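Local structure of putative enoyl-CoA hydratase (Streptomyces avermitilis, 3GKB) at residues B[12-15]-B[20-23]; B[89-94]-B[232-237]; B[174-179]-B[273-278]; B[191-194]-B[200-203]; B[32-37]-B[72-77]. The protein is of unconfirmed function but probably acts on acyl-coenzyme A thioesters, as enoyl-CoA hydratases of the crotonase fold do. All coordinates share one frame; numbering follows the deposited sequence.

Interaction 1: residues B[12-15]-B[20-23]; sequences RVSS and ARII
Arg12 to Ser15 pair with Ala20 to Ile23 in an antiparallel beta hairpin at one edge of the six-stranded sheet of this crotonase-like fold. Arg12-Ile23 and Ser14-Arg21 are hydrogen-bonded pairs, held by four backbone bonds. Arg21 N donates to Ser14 O at 2.8 Å, and Ile23 N to Arg12 O at 2.9 Å. Val13-Ile22 and Ser15-Ala20 alternate with them as non-hydrogen-bonded pairs. The two faces differ. Val13 and Ile22 run next to each other in the same direction, and Val13 CG2 meets Ile22 CG1 at 3.9 Å. Val43, Leu44 and Leu47 of helix 34-48 pack on Ile22, and Val43 also on Val13. The side chains of Arg12, Ser14, Arg21 and Ile23 lie on the other face. There a chi1 of 62° turns Ser14 OG back over its own backbone. In that position it bonds water 1, 2.7 Å from Ser14 OG, which donates to Arg21 O. It also bonds water 2, which accepts from Arg21 NH2 in the guanidinium plane at 3.0 Å. Arg12 crosses Ile23 obliquely, while its guanidinium pairs with Asp25. Val13 and Ile22 thus pack directly against a helix, whereas the polar ends of Arg12, Ser14 and Arg21 rely on Asp25 and water.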
# COMPACT_ATOMS: atom_id res chain seq x y z
N ARG B 12 -12.42 -24.90 19.66
CA ARG B 12 -13.74 -24.75 20.29
C ARG B 12 -14.46 -23.56 19.69
O ARG B 12 -13.82 -22.56 19.36
CB ARG B 12 -13.57 -24.50 21.78
CG ARG B 12 -13.08 -25.69 22.53
CD ARG B 12 -13.02 -25.39 24.03
NE ARG B 12 -12.01 -24.40 24.38
CZ ARG B 12 -10.69 -24.63 24.36
NH1 ARG B 12 -10.21 -25.81 23.96
NH2 ARG B 12 -9.86 -23.69 24.73
N VAL B 13 -15.78 -23.66 19.58
CA VAL B 13 -16.58 -22.58 19.09
C VAL B 13 -17.71 -22.25 20.05
O VAL B 13 -18.32 -23.15 20.63
CB VAL B 13 -17.19 -22.89 17.71
CG1 VAL B 13 -17.88 -21.65 17.17
CG2 VAL B 13 -16.15 -23.37 16.76
N SER B 14 -17.97 -20.97 20.22
CA SER B 14 -19.14 -20.52 20.94
C SER B 14 -19.67 -19.25 20.28
O SER B 14 -18.93 -18.54 19.61
CB SER B 14 -18.80 -20.25 22.40
OG SER B 14 -17.84 -19.24 22.54
N SER B 15 -20.96 -18.99 20.43
CA SER B 15 -21.51 -17.83 19.81
C SER B 15 -22.62 -17.26 20.66
O SER B 15 -23.35 -17.99 21.34
CB SER B 15 -21.99 -18.15 18.40
OG SER B 15 -23.15 -18.94 18.44
N ALA B 20 -19.48 -15.23 16.76
CA ALA B 20 -18.88 -16.53 17.08
C ALA B 20 -17.40 -16.37 17.39
O ALA B 20 -16.72 -15.62 16.72
CB ALA B 20 -19.08 -17.51 15.95
N ARG B 21 -16.92 -17.05 18.43
CA ARG B 21 -15.51 -17.04 18.79
C ARG B 21 -14.98 -18.44 18.52
O ARG B 21 -15.53 -19.43 19.02
CB ARG B 21 -15.31 -16.67 20.26
CG ARG B 21 -15.44 -15.18 20.52
CD ARG B 21 -15.16 -14.87 21.96
NE ARG B 21 -16.23 -15.34 22.83
CZ ARG B 21 -16.13 -15.52 24.15
NH1 ARG B 21 -14.98 -15.30 24.79
NH2 ARG B 21 -17.18 -15.95 24.84
N ILE B 22 -13.94 -18.52 17.69
CA ILE B 22 -13.31 -19.79 17.38
C ILE B 22 -11.94 -19.73 18.05
O ILE B 22 -11.13 -18.88 17.72
CB ILE B 22 -13.21 -20.02 15.85
CG1 ILE B 22 -14.62 -20.08 15.23
CG2 ILE B 22 -12.43 -21.27 15.56
CD1 ILE B 22 -14.61 -20.22 13.70
N ILE B 23 -11.72 -20.61 19.01
CA ILE B 23 -10.49 -20.63 19.78
C ILE B 23 -9.71 -21.85 19.35
O ILE B 23 -10.17 -22.99 19.50
CB ILE B 23 -10.76 -20.71 21.32
CG1 ILE B 23 -11.66 -19.55 21.76
CG2 ILE B 23 -9.42 -20.72 22.08
CD1 ILE B 23 -12.24 -19.69 23.19
O HOH W 1 -15.37 -20.06 21.77
O HOH W 2 -19.63 -16.70 23.34

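Interaction 2: residues B[89-94]-B[232-237]; sequences PADVNV and GLLGEN
Asn93 and Asn237 make the close part of this contact, through a single amide-to-amide hydrogen bond. Asn93 ND2 donates to Asn237 OD1 at 3.0 Å, and the bond is fairly straight at 164°. The acceptor lies in the amide plane of Asn93, whereas the donor is tilted from the carbonyl plane of Asn237. The two amides are turned 59° apart. Asn237 CG stands anti to its backbone N (chi1 176°), which carries OD1 out from helix 230-243 to the loop. Asn93 ND2 also donates to Gly152 O, and Asn93 OD1 accepts from Gln96 N. An alanine at Asn93 would remove the amide, and Asn237 OD1 and Gly152 O would probably be left without this donor while Gln96 N lost its side-chain cap. The other end is looser and lies at the surface. Here Leu234 sets its two methyls against Asp91, with Leu234 CD2 3.8 Å from Asp91 O and 4.0 Å from Asp91 CB. Asp91 is exposed, and has a long, weak ion pair with Lys230. A type II turn from Pro89 to Val92 leads up to Asn93. Its bond to Gln96 N is a side-chain cap typical of the N-terminus of a helix, here helix 96-103.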
# COMPACT_ATOMS: atom_id res chain seq x y z
N PRO B 89 -11.84 -26.34 -3.62
CA PRO B 89 -12.46 -25.70 -4.78
C PRO B 89 -11.60 -25.81 -6.03
O PRO B 89 -10.40 -26.11 -5.95
CB PRO B 89 -12.60 -24.23 -4.37
CG PRO B 89 -12.22 -24.14 -2.95
CD PRO B 89 -11.39 -25.34 -2.64
N ALA B 90 -12.22 -25.60 -7.18
CA ALA B 90 -11.51 -25.59 -8.45
C ALA B 90 -10.36 -24.60 -8.40
O ALA B 90 -10.53 -23.49 -7.90
CB ALA B 90 -12.45 -25.20 -9.58
N ASP B 91 -9.19 -25.01 -8.92
CA ASP B 91 -8.04 -24.10 -9.12
C ASP B 91 -7.44 -23.60 -7.81
O ASP B 91 -6.75 -22.57 -7.78
CB ASP B 91 -8.44 -22.88 -9.96
CG ASP B 91 -9.07 -23.26 -11.29
OD1 ASP B 91 -8.46 -24.08 -12.01
OD2 ASP B 91 -10.16 -22.71 -11.59
N VAL B 92 -7.69 -24.33 -6.73
CA VAL B 92 -7.20 -24.01 -5.40
C VAL B 92 -6.66 -25.32 -4.81
O VAL B 92 -7.37 -26.33 -4.77
CB VAL B 92 -8.34 -23.42 -4.51
CG1 VAL B 92 -7.94 -23.35 -3.03
CG2 VAL B 92 -8.85 -22.09 -5.08
N ASN B 93 -5.40 -25.32 -4.37
CA ASN B 93 -4.84 -26.51 -3.74
C ASN B 93 -5.32 -26.70 -2.31
O ASN B 93 -5.97 -25.80 -1.73
CB ASN B 93 -3.32 -26.57 -3.89
CG ASN B 93 -2.58 -25.65 -2.93
OD1 ASN B 93 -2.99 -25.46 -1.79
ND2 ASN B 93 -1.44 -25.13 -3.37
N VAL B 94 -4.98 -27.85 -1.74
CA VAL B 94 -5.49 -28.28 -0.43
C VAL B 94 -5.13 -27.30 0.71
O VAL B 94 -5.89 -27.09 1.63
CB VAL B 94 -5.05 -29.75 -0.10
CG1 VAL B 94 -3.57 -29.82 0.27
CG2 VAL B 94 -5.90 -30.32 1.01
N GLY B 232 -3.10 -15.78 -9.79
CA GLY B 232 -1.98 -15.73 -8.84
C GLY B 232 -1.86 -16.99 -8.02
O GLY B 232 -0.75 -17.47 -7.78
N LEU B 233 -3.00 -17.52 -7.58
CA LEU B 233 -3.00 -18.74 -6.77
C LEU B 233 -2.52 -19.94 -7.59
O LEU B 233 -1.75 -20.76 -7.12
CB LEU B 233 -4.37 -18.99 -6.14
CG LEU B 233 -4.78 -18.01 -5.05
CD1 LEU B 233 -6.28 -18.18 -4.77
CD2 LEU B 233 -3.93 -18.17 -3.76
N LEU B 234 -2.95 -20.02 -8.85
CA LEU B 234 -2.44 -21.05 -9.75
C LEU B 234 -0.91 -20.96 -9.96
O LEU B 234 -0.21 -21.99 -9.91
CB LEU B 234 -3.19 -21.03 -11.08
CG LEU B 234 -4.61 -21.63 -11.02
CD1 LEU B 234 -5.42 -21.25 -12.24
CD2 LEU B 234 -4.54 -23.17 -10.83
N GLY B 235 -0.41 -19.75 -10.20
CA GLY B 235 1.03 -19.53 -10.35
C GLY B 235 1.85 -19.92 -9.12
O GLY B 235 2.93 -20.53 -9.23
N GLU B 236 1.30 -19.59 -7.94
CA GLU B 236 1.94 -19.96 -6.69
C GLU B 236 1.97 -21.46 -6.54
O GLU B 236 3.00 -22.02 -6.20
CB GLU B 236 1.27 -19.27 -5.48
CG GLU B 236 1.75 -19.78 -4.12
CD GLU B 236 0.82 -19.39 -2.97
OE1 GLU B 236 0.00 -20.26 -2.59
OE2 GLU B 236 0.89 -18.22 -2.48
N ASN B 237 0.83 -22.12 -6.81
CA ASN B 237 0.76 -23.56 -6.74
C ASN B 237 1.81 -24.26 -7.61
O ASN B 237 2.46 -25.23 -7.16
CB ASN B 237 -0.62 -24.07 -7.14
CG ASN B 237 -0.68 -25.56 -7.15
OD1 ASN B 237 -0.64 -26.20 -6.10
ND2 ASN B 237 -0.64 -26.13 -8.35

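Interaction 3: residues B[174-179]-B[273-278]; sequences TADLFD and LMRSVA
Arg275 reaches from helix 270-280 to Thr174 and Asp176 with the edge of its guanidinium group leading. Its chain is extended from CG to NE, which lets it span the gap between the backbones, where Ala175 CA and Arg275 CA are 10.3 Å apart. Arg275 NH2 lies 2.7 Å from Thr174 O, near the plane of the guanidinium. The bond is weak because it is strongly bent, with 121° at the hydrogen. Asp176 crosses Arg275 at about a right angle. The carboxylate and guanidinium planes stand 60° apart, and Asp176 OD1 forms a salt bridge to Arg275 NH1 at 3.6 Å, again at the edge. Thr174 O belongs to the last turn of helix 165-174, where Ala175 leaves the helix with positive phi. A C-terminal helix of this crotonase-like chain thus places a positive group at the carbonyl end of an earlier one and makes a weak bond there, a place where the helix dipole would probably favour it. Asp176 works on two sides. Its OD2 makes a salt bridge to Arg204 of the second subunit, and Arg275 itself packs on Asn208 of that subunit. Ala175 CB lies obliquely to the guanidinium, 4.3 Å from Arg275 NH2.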
# COMPACT_ATOMS: atom_id res chain seq x y z
N THR B 174 13.50 -13.34 3.07
CA THR B 174 14.24 -13.16 4.33
C THR B 174 13.75 -14.18 5.35
O THR B 174 14.49 -14.60 6.24
CB THR B 174 14.17 -11.74 4.95
OG1 THR B 174 12.85 -11.44 5.42
CG2 THR B 174 14.62 -10.70 3.97
N ALA B 175 12.49 -14.57 5.23
CA ALA B 175 11.86 -15.55 6.11
C ALA B 175 11.98 -15.17 7.60
O ALA B 175 11.93 -16.04 8.45
CB ALA B 175 12.41 -16.96 5.87
N ASP B 176 12.10 -13.90 7.90
CA ASP B 176 12.24 -13.48 9.28
C ASP B 176 10.90 -13.34 9.96
O ASP B 176 9.87 -13.25 9.30
CB ASP B 176 13.04 -12.20 9.35
CG ASP B 176 14.52 -12.43 9.13
OD1 ASP B 176 15.05 -13.46 9.65
OD2 ASP B 176 15.15 -11.58 8.47
N LEU B 177 10.93 -13.35 11.28
CA LEU B 177 9.73 -13.15 12.08
C LEU B 177 9.56 -11.65 12.23
O LEU B 177 10.43 -10.97 12.84
CB LEU B 177 9.89 -13.82 13.44
CG LEU B 177 8.63 -13.79 14.31
CD1 LEU B 177 7.62 -14.70 13.73
CD2 LEU B 177 8.98 -14.16 15.79
N PHE B 178 8.50 -11.12 11.62
CA PHE B 178 8.17 -9.71 11.66
C PHE B 178 7.40 -9.39 12.93
O PHE B 178 6.50 -10.12 13.30
CB PHE B 178 7.35 -9.32 10.43
CG PHE B 178 8.17 -9.21 9.20
CD1 PHE B 178 8.44 -7.96 8.64
CD2 PHE B 178 8.72 -10.33 8.62
CE1 PHE B 178 9.24 -7.85 7.52
CE2 PHE B 178 9.54 -10.22 7.49
CZ PHE B 178 9.79 -8.98 6.95
N ASP B 179 7.77 -8.32 13.62
CA ASP B 179 7.00 -7.91 14.77
C ASP B 179 5.70 -7.22 14.34
O ASP B 179 5.50 -6.90 13.18
CB ASP B 179 7.82 -7.06 15.74
CG ASP B 179 8.28 -5.74 15.17
OD1 ASP B 179 7.67 -5.16 14.26
OD2 ASP B 179 9.33 -5.26 15.65
N LEU B 273 16.51 -22.18 14.21
CA LEU B 273 16.58 -23.63 14.17
C LEU B 273 16.74 -24.14 12.74
O LEU B 273 17.61 -24.97 12.44
CB LEU B 273 15.35 -24.24 14.84
CG LEU B 273 15.26 -25.76 14.88
CD1 LEU B 273 16.56 -26.35 15.44
CD2 LEU B 273 14.10 -26.18 15.74
N MET B 274 15.90 -23.62 11.83
CA MET B 274 15.97 -24.08 10.44
C MET B 274 17.25 -23.65 9.73
O MET B 274 17.79 -24.39 8.90
CB MET B 274 14.71 -23.67 9.63
CG MET B 274 13.40 -24.34 10.13
SD MET B 274 13.40 -26.16 10.26
CE MET B 274 14.01 -26.68 8.64
N ARG B 275 17.80 -22.48 10.06
CA ARG B 275 19.08 -22.12 9.43
C ARG B 275 20.22 -23.01 9.89
O ARG B 275 21.07 -23.36 9.07
CB ARG B 275 19.40 -20.66 9.62
CG ARG B 275 18.40 -19.77 8.89
CD ARG B 275 18.89 -18.36 8.82
NE ARG B 275 18.05 -17.60 7.89
CZ ARG B 275 17.09 -16.77 8.25
NH1 ARG B 275 16.86 -16.52 9.52
NH2 ARG B 275 16.37 -16.16 7.33
N SER B 276 20.21 -23.38 11.16
CA SER B 276 21.24 -24.30 11.65
C SER B 276 21.08 -25.72 11.09
O SER B 276 22.08 -26.39 10.81
CB SER B 276 21.31 -24.30 13.16
OG SER B 276 20.18 -24.91 13.70
N VAL B 277 19.83 -26.19 10.93
CA VAL B 277 19.59 -27.44 10.20
C VAL B 277 20.18 -27.36 8.78
O VAL B 277 20.84 -28.30 8.33
CB VAL B 277 18.09 -27.82 10.12
CG1 VAL B 277 17.86 -28.97 9.15
CG2 VAL B 277 17.56 -28.16 11.51
N ALA B 278 19.93 -26.27 8.07
CA ALA B 278 20.48 -26.09 6.72
C ALA B 278 22.00 -26.06 6.73
O ALA B 278 22.62 -26.68 5.87
CB ALA B 278 19.90 -24.81 6.06

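Interaction 4: residues B[191-194]-B[200-203]; sequences RALP and EYVD
Leu193, on the short edge strand 191-193, faces Tyr201 of helix 195-210, and Leu193 CA and Tyr201 CA are 8.4 Å apart. Strand and helix form a beta-alpha unit in this crotonase-like fold: the strand ends the six-stranded sheet, and the helix that follows it directly comes back alongside. Side chains alone join the two segments. Leu193 crosses the Tyr201 ring at about a right angle and sets CD1 over the centre of one face. This is a CH-pi contact, with Leu193 CD1 3.4 Å from the centroid of the Tyr201 ring and 13° off the ring normal. The fit is tight. Leu193 CD2 sits farther toward one side of the ring, 4.0 Å from Tyr201 CE1. Tyr201 CG stands anti to the backbone N (chi1 -171°), which carries the ring across to the strand. The ring also meets Phe132 and makes a cation-pi contact with Arg204. An alanine in place of Tyr201 would take away the ring, and Leu193 would probably lose the surface that covers its CD1 methyl. Arg191 bends at chi2 and chi3 to bring its guanidinium to the hydroxyl end of the ring, with the two planes 82° apart. Arg191 NE bonds Tyr186 OH and Arg191 NH2 makes a salt bridge to Glu170, both of the third subunit. Water 3 links the two side chains: it accepts from Arg191 NH1 at 2.7 Å, and lies in the ring plane 2.7 Å from Tyr201 OH.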
# COMPACT_ATOMS: atom_id res chain seq x y z
N ARG B 191 -3.64 -3.49 12.32
CA ARG B 191 -3.16 -2.63 13.42
C ARG B 191 -2.42 -3.43 14.46
O ARG B 191 -2.79 -4.56 14.71
CB ARG B 191 -4.32 -1.89 14.08
CG ARG B 191 -3.93 -0.56 14.76
CD ARG B 191 -4.06 0.57 13.75
NE ARG B 191 -5.45 0.77 13.36
CZ ARG B 191 -6.36 1.42 14.07
NH1 ARG B 191 -6.06 2.03 15.22
NH2 ARG B 191 -7.60 1.49 13.60
N ALA B 192 -1.39 -2.81 15.06
CA ALA B 192 -0.73 -3.30 16.25
C ALA B 192 -1.20 -2.44 17.41
O ALA B 192 -1.22 -1.18 17.32
CB ALA B 192 0.78 -3.21 16.13
N LEU B 193 -1.56 -3.13 18.49
CA LEU B 193 -2.13 -2.51 19.70
C LEU B 193 -1.42 -3.04 20.93
O LEU B 193 -0.87 -4.12 20.91
CB LEU B 193 -3.63 -2.84 19.78
CG LEU B 193 -4.44 -2.20 18.64
CD1 LEU B 193 -5.70 -2.96 18.37
CD2 LEU B 193 -4.66 -0.70 18.91
N PRO B 194 -1.43 -2.28 22.04
CA PRO B 194 -0.82 -2.83 23.27
C PRO B 194 -1.40 -4.19 23.70
O PRO B 194 -2.61 -4.37 23.65
CB PRO B 194 -1.12 -1.75 24.32
CG PRO B 194 -1.29 -0.52 23.55
CD PRO B 194 -1.94 -0.92 22.25
N GLU B 200 -9.84 -6.39 24.91
CA GLU B 200 -10.97 -5.46 24.97
C GLU B 200 -11.21 -4.73 23.62
O GLU B 200 -12.35 -4.52 23.21
CB GLU B 200 -10.84 -4.48 26.16
CG GLU B 200 -11.04 -5.15 27.53
CD GLU B 200 -11.36 -4.14 28.65
OE1 GLU B 200 -10.94 -2.97 28.52
OE2 GLU B 200 -12.06 -4.52 29.62
N TYR B 201 -10.14 -4.37 22.92
CA TYR B 201 -10.25 -3.70 21.63
C TYR B 201 -10.97 -4.57 20.58
O TYR B 201 -11.91 -4.11 19.91
CB TYR B 201 -8.85 -3.37 21.12
CG TYR B 201 -8.85 -2.50 19.91
CD1 TYR B 201 -8.62 -1.12 20.03
CD2 TYR B 201 -9.08 -3.02 18.65
CE1 TYR B 201 -8.61 -0.31 18.91
CE2 TYR B 201 -9.10 -2.21 17.54
CZ TYR B 201 -8.85 -0.86 17.68
OH TYR B 201 -8.86 -0.03 16.57
N VAL B 202 -10.54 -5.82 20.45
CA VAL B 202 -11.17 -6.75 19.50
C VAL B 202 -12.63 -7.04 19.91
O VAL B 202 -13.53 -7.04 19.06
CB VAL B 202 -10.34 -8.04 19.34
CG1 VAL B 202 -11.09 -9.12 18.50
CG2 VAL B 202 -8.96 -7.67 18.75
N ASP B 203 -12.87 -7.22 21.20
CA ASP B 203 -14.24 -7.42 21.65
C ASP B 203 -15.17 -6.24 21.27
O ASP B 203 -16.29 -6.45 20.78
CB ASP B 203 -14.27 -7.70 23.14
CG ASP B 203 -15.67 -8.00 23.65
OD1 ASP B 203 -16.26 -9.03 23.25
OD2 ASP B 203 -16.20 -7.17 24.42
O HOH W 3 -7.94 2.47 17.17

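Interaction 5: residues B[32-37]-B[72-77]; sequences IGATMM and MRIGEK
Ile74 carries most of this contact, meeting Ala34 and Met37 at the start of helix 34-48 with one methyl group, CD1. Ile74 buries far more surface here than either partner. Its side chain is extended: CG1 stands roughly anti to the backbone N (chi1 -158°), and CD1 continues outward (chi2 165°). The methyl therefore ends against the first turn of the helix. Ile74 CD1 lies 3.8 Å from Ala34 N and 4.3 Å from Ala34 CB, so it touches backbone as well as side chain. Met37, one turn on, comes from another side. Its chain crosses Ile74 at about a right angle and bends at chi3 (72°), and Met37 SD meets Ile74 CD1 at 3.8 Å. Gly33 is the N-cap residue of this helix, and Gly33 O accepts from Met37 N at 3.0 Å, which fixes the turn on which Ile74 rests. No hydrogen bond crosses the contact, which is van der Waals packing. In crotonases the loop after the strand matching 55-60 usually supplies an oxyanion-hole N-H, so 72-77 probably lies just beyond that part of the chain. Helix 78-87, which begins directly after segment 72-77, completes the packing: its Leu81 touches Ile74, its Ala80 touches Ala34, and its Leu84 touches both Ala34 and Met37. Backbone bonds from Ile32 to His69 and Asp71 tie the two loops together beside it.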
# COMPACT_ATOMS: atom_id res chain seq x y z
N ILE B 32 -1.12 -26.69 12.41
CA ILE B 32 -2.26 -26.94 11.52
C ILE B 32 -2.04 -28.29 10.87
O ILE B 32 -1.25 -28.43 9.91
CB ILE B 32 -2.33 -25.90 10.40
CG1 ILE B 32 -2.36 -24.48 10.97
CG2 ILE B 32 -3.57 -26.17 9.53
CD1 ILE B 32 -2.03 -23.44 9.90
N GLY B 33 -2.74 -29.28 11.39
CA GLY B 33 -2.70 -30.63 10.83
C GLY B 33 -3.94 -30.92 10.02
O GLY B 33 -4.84 -30.05 9.86
N ALA B 34 -4.01 -32.15 9.50
CA ALA B 34 -5.15 -32.56 8.67
C ALA B 34 -6.46 -32.50 9.43
O ALA B 34 -7.49 -32.10 8.85
CB ALA B 34 -4.94 -33.95 8.09
N THR B 35 -6.43 -32.87 10.71
CA THR B 35 -7.61 -32.81 11.54
C THR B 35 -8.10 -31.38 11.71
O THR B 35 -9.28 -31.11 11.53
CB THR B 35 -7.42 -33.53 12.91
OG1 THR B 35 -7.10 -34.91 12.67
CG2 THR B 35 -8.69 -33.44 13.73
N MET B 36 -7.21 -30.44 12.00
CA MET B 36 -7.64 -29.04 12.12
C MET B 36 -8.22 -28.50 10.80
O MET B 36 -9.21 -27.77 10.82
CB MET B 36 -6.51 -28.11 12.60
CG MET B 36 -6.99 -26.66 12.90
SD MET B 36 -5.68 -25.42 13.28
CE MET B 36 -5.17 -25.98 14.94
N MET B 37 -7.58 -28.84 9.69
CA MET B 37 -8.04 -28.40 8.38
C MET B 37 -9.49 -28.86 8.13
O MET B 37 -10.32 -28.11 7.62
CB MET B 37 -7.09 -28.93 7.29
CG MET B 37 -5.70 -28.29 7.27
SD MET B 37 -4.41 -29.01 6.22
CE MET B 37 -5.01 -28.52 4.62
N MET B 72 4.45 -30.67 9.89
CA MET B 72 5.56 -31.09 9.02
C MET B 72 5.48 -32.60 8.69
O MET B 72 6.18 -33.07 7.80
CB MET B 72 6.88 -30.74 9.71
CG MET B 72 7.24 -29.21 9.66
SD MET B 72 8.51 -28.70 10.92
CE MET B 72 9.99 -29.25 10.18
N ARG B 73 4.66 -33.33 9.44
CA ARG B 73 4.40 -34.75 9.17
C ARG B 73 3.13 -34.98 8.35
O ARG B 73 2.71 -36.14 8.19
CB ARG B 73 4.28 -35.51 10.48
CG ARG B 73 5.48 -35.40 11.38
CD ARG B 73 5.50 -36.57 12.32
NE ARG B 73 6.81 -36.77 12.88
CZ ARG B 73 7.22 -36.25 14.02
NH1 ARG B 73 6.41 -35.46 14.74
NH2 ARG B 73 8.45 -36.50 14.45
N ILE B 74 2.53 -33.92 7.82
CA ILE B 74 1.25 -34.06 7.12
C ILE B 74 1.35 -34.96 5.87
O ILE B 74 0.36 -35.52 5.44
CB ILE B 74 0.62 -32.67 6.79
CG1 ILE B 74 -0.89 -32.83 6.58
CG2 ILE B 74 1.34 -31.99 5.62
CD1 ILE B 74 -1.64 -31.54 6.61
N GLY B 75 2.54 -35.09 5.30
CA GLY B 75 2.74 -35.88 4.10
C GLY B 75 2.96 -37.34 4.37
O GLY B 75 3.07 -38.13 3.42
N GLU B 76 3.05 -37.71 5.65
CA GLU B 76 3.24 -39.10 6.06
C GLU B 76 1.92 -39.89 5.96
O GLU B 76 1.95 -41.10 5.86
CB GLU B 76 3.81 -39.19 7.48
CG GLU B 76 5.23 -38.63 7.62
CD GLU B 76 5.78 -38.67 9.06
OE1 GLU B 76 5.18 -39.34 9.94
OE2 GLU B 76 6.81 -38.01 9.33
N LYS B 77 0.78 -39.20 6.00
CA LYS B 77 -0.53 -39.83 5.83
C LYS B 77 -1.29 -39.18 4.70
O LYS B 77 -2.21 -38.35 4.93
CB LYS B 77 -1.35 -39.75 7.11
CG LYS B 77 -0.80 -40.53 8.27
CD LYS B 77 -1.85 -40.66 9.40
CE LYS B 77 -1.31 -41.31 10.65
NZ LYS B 77 -1.43 -42.80 10.64

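In the fold
Interactions 1 and 4 both reach the six-stranded sheet, at its two outermost strands. Interaction 1 is a backbone-bonded hairpin, while interaction 4 is a side-chain contact between a strand and its following helix. Interactions 2 and 4 are surface contacts; interactions 1, 3 and 5 are partly buried. Interactions 1 and 5 also share helix 34-48, which covers the hairpin and begins at segment 32-37. Interactions 2 and 5 touch where Val94 O meets Met37 CE at 3.4 Å, yet one centres on an amide bond and the other is apolar. Charge dominates interaction 3. It and interaction 4 both adjoin other subunits, and Arg191 and Asp176 have partners there.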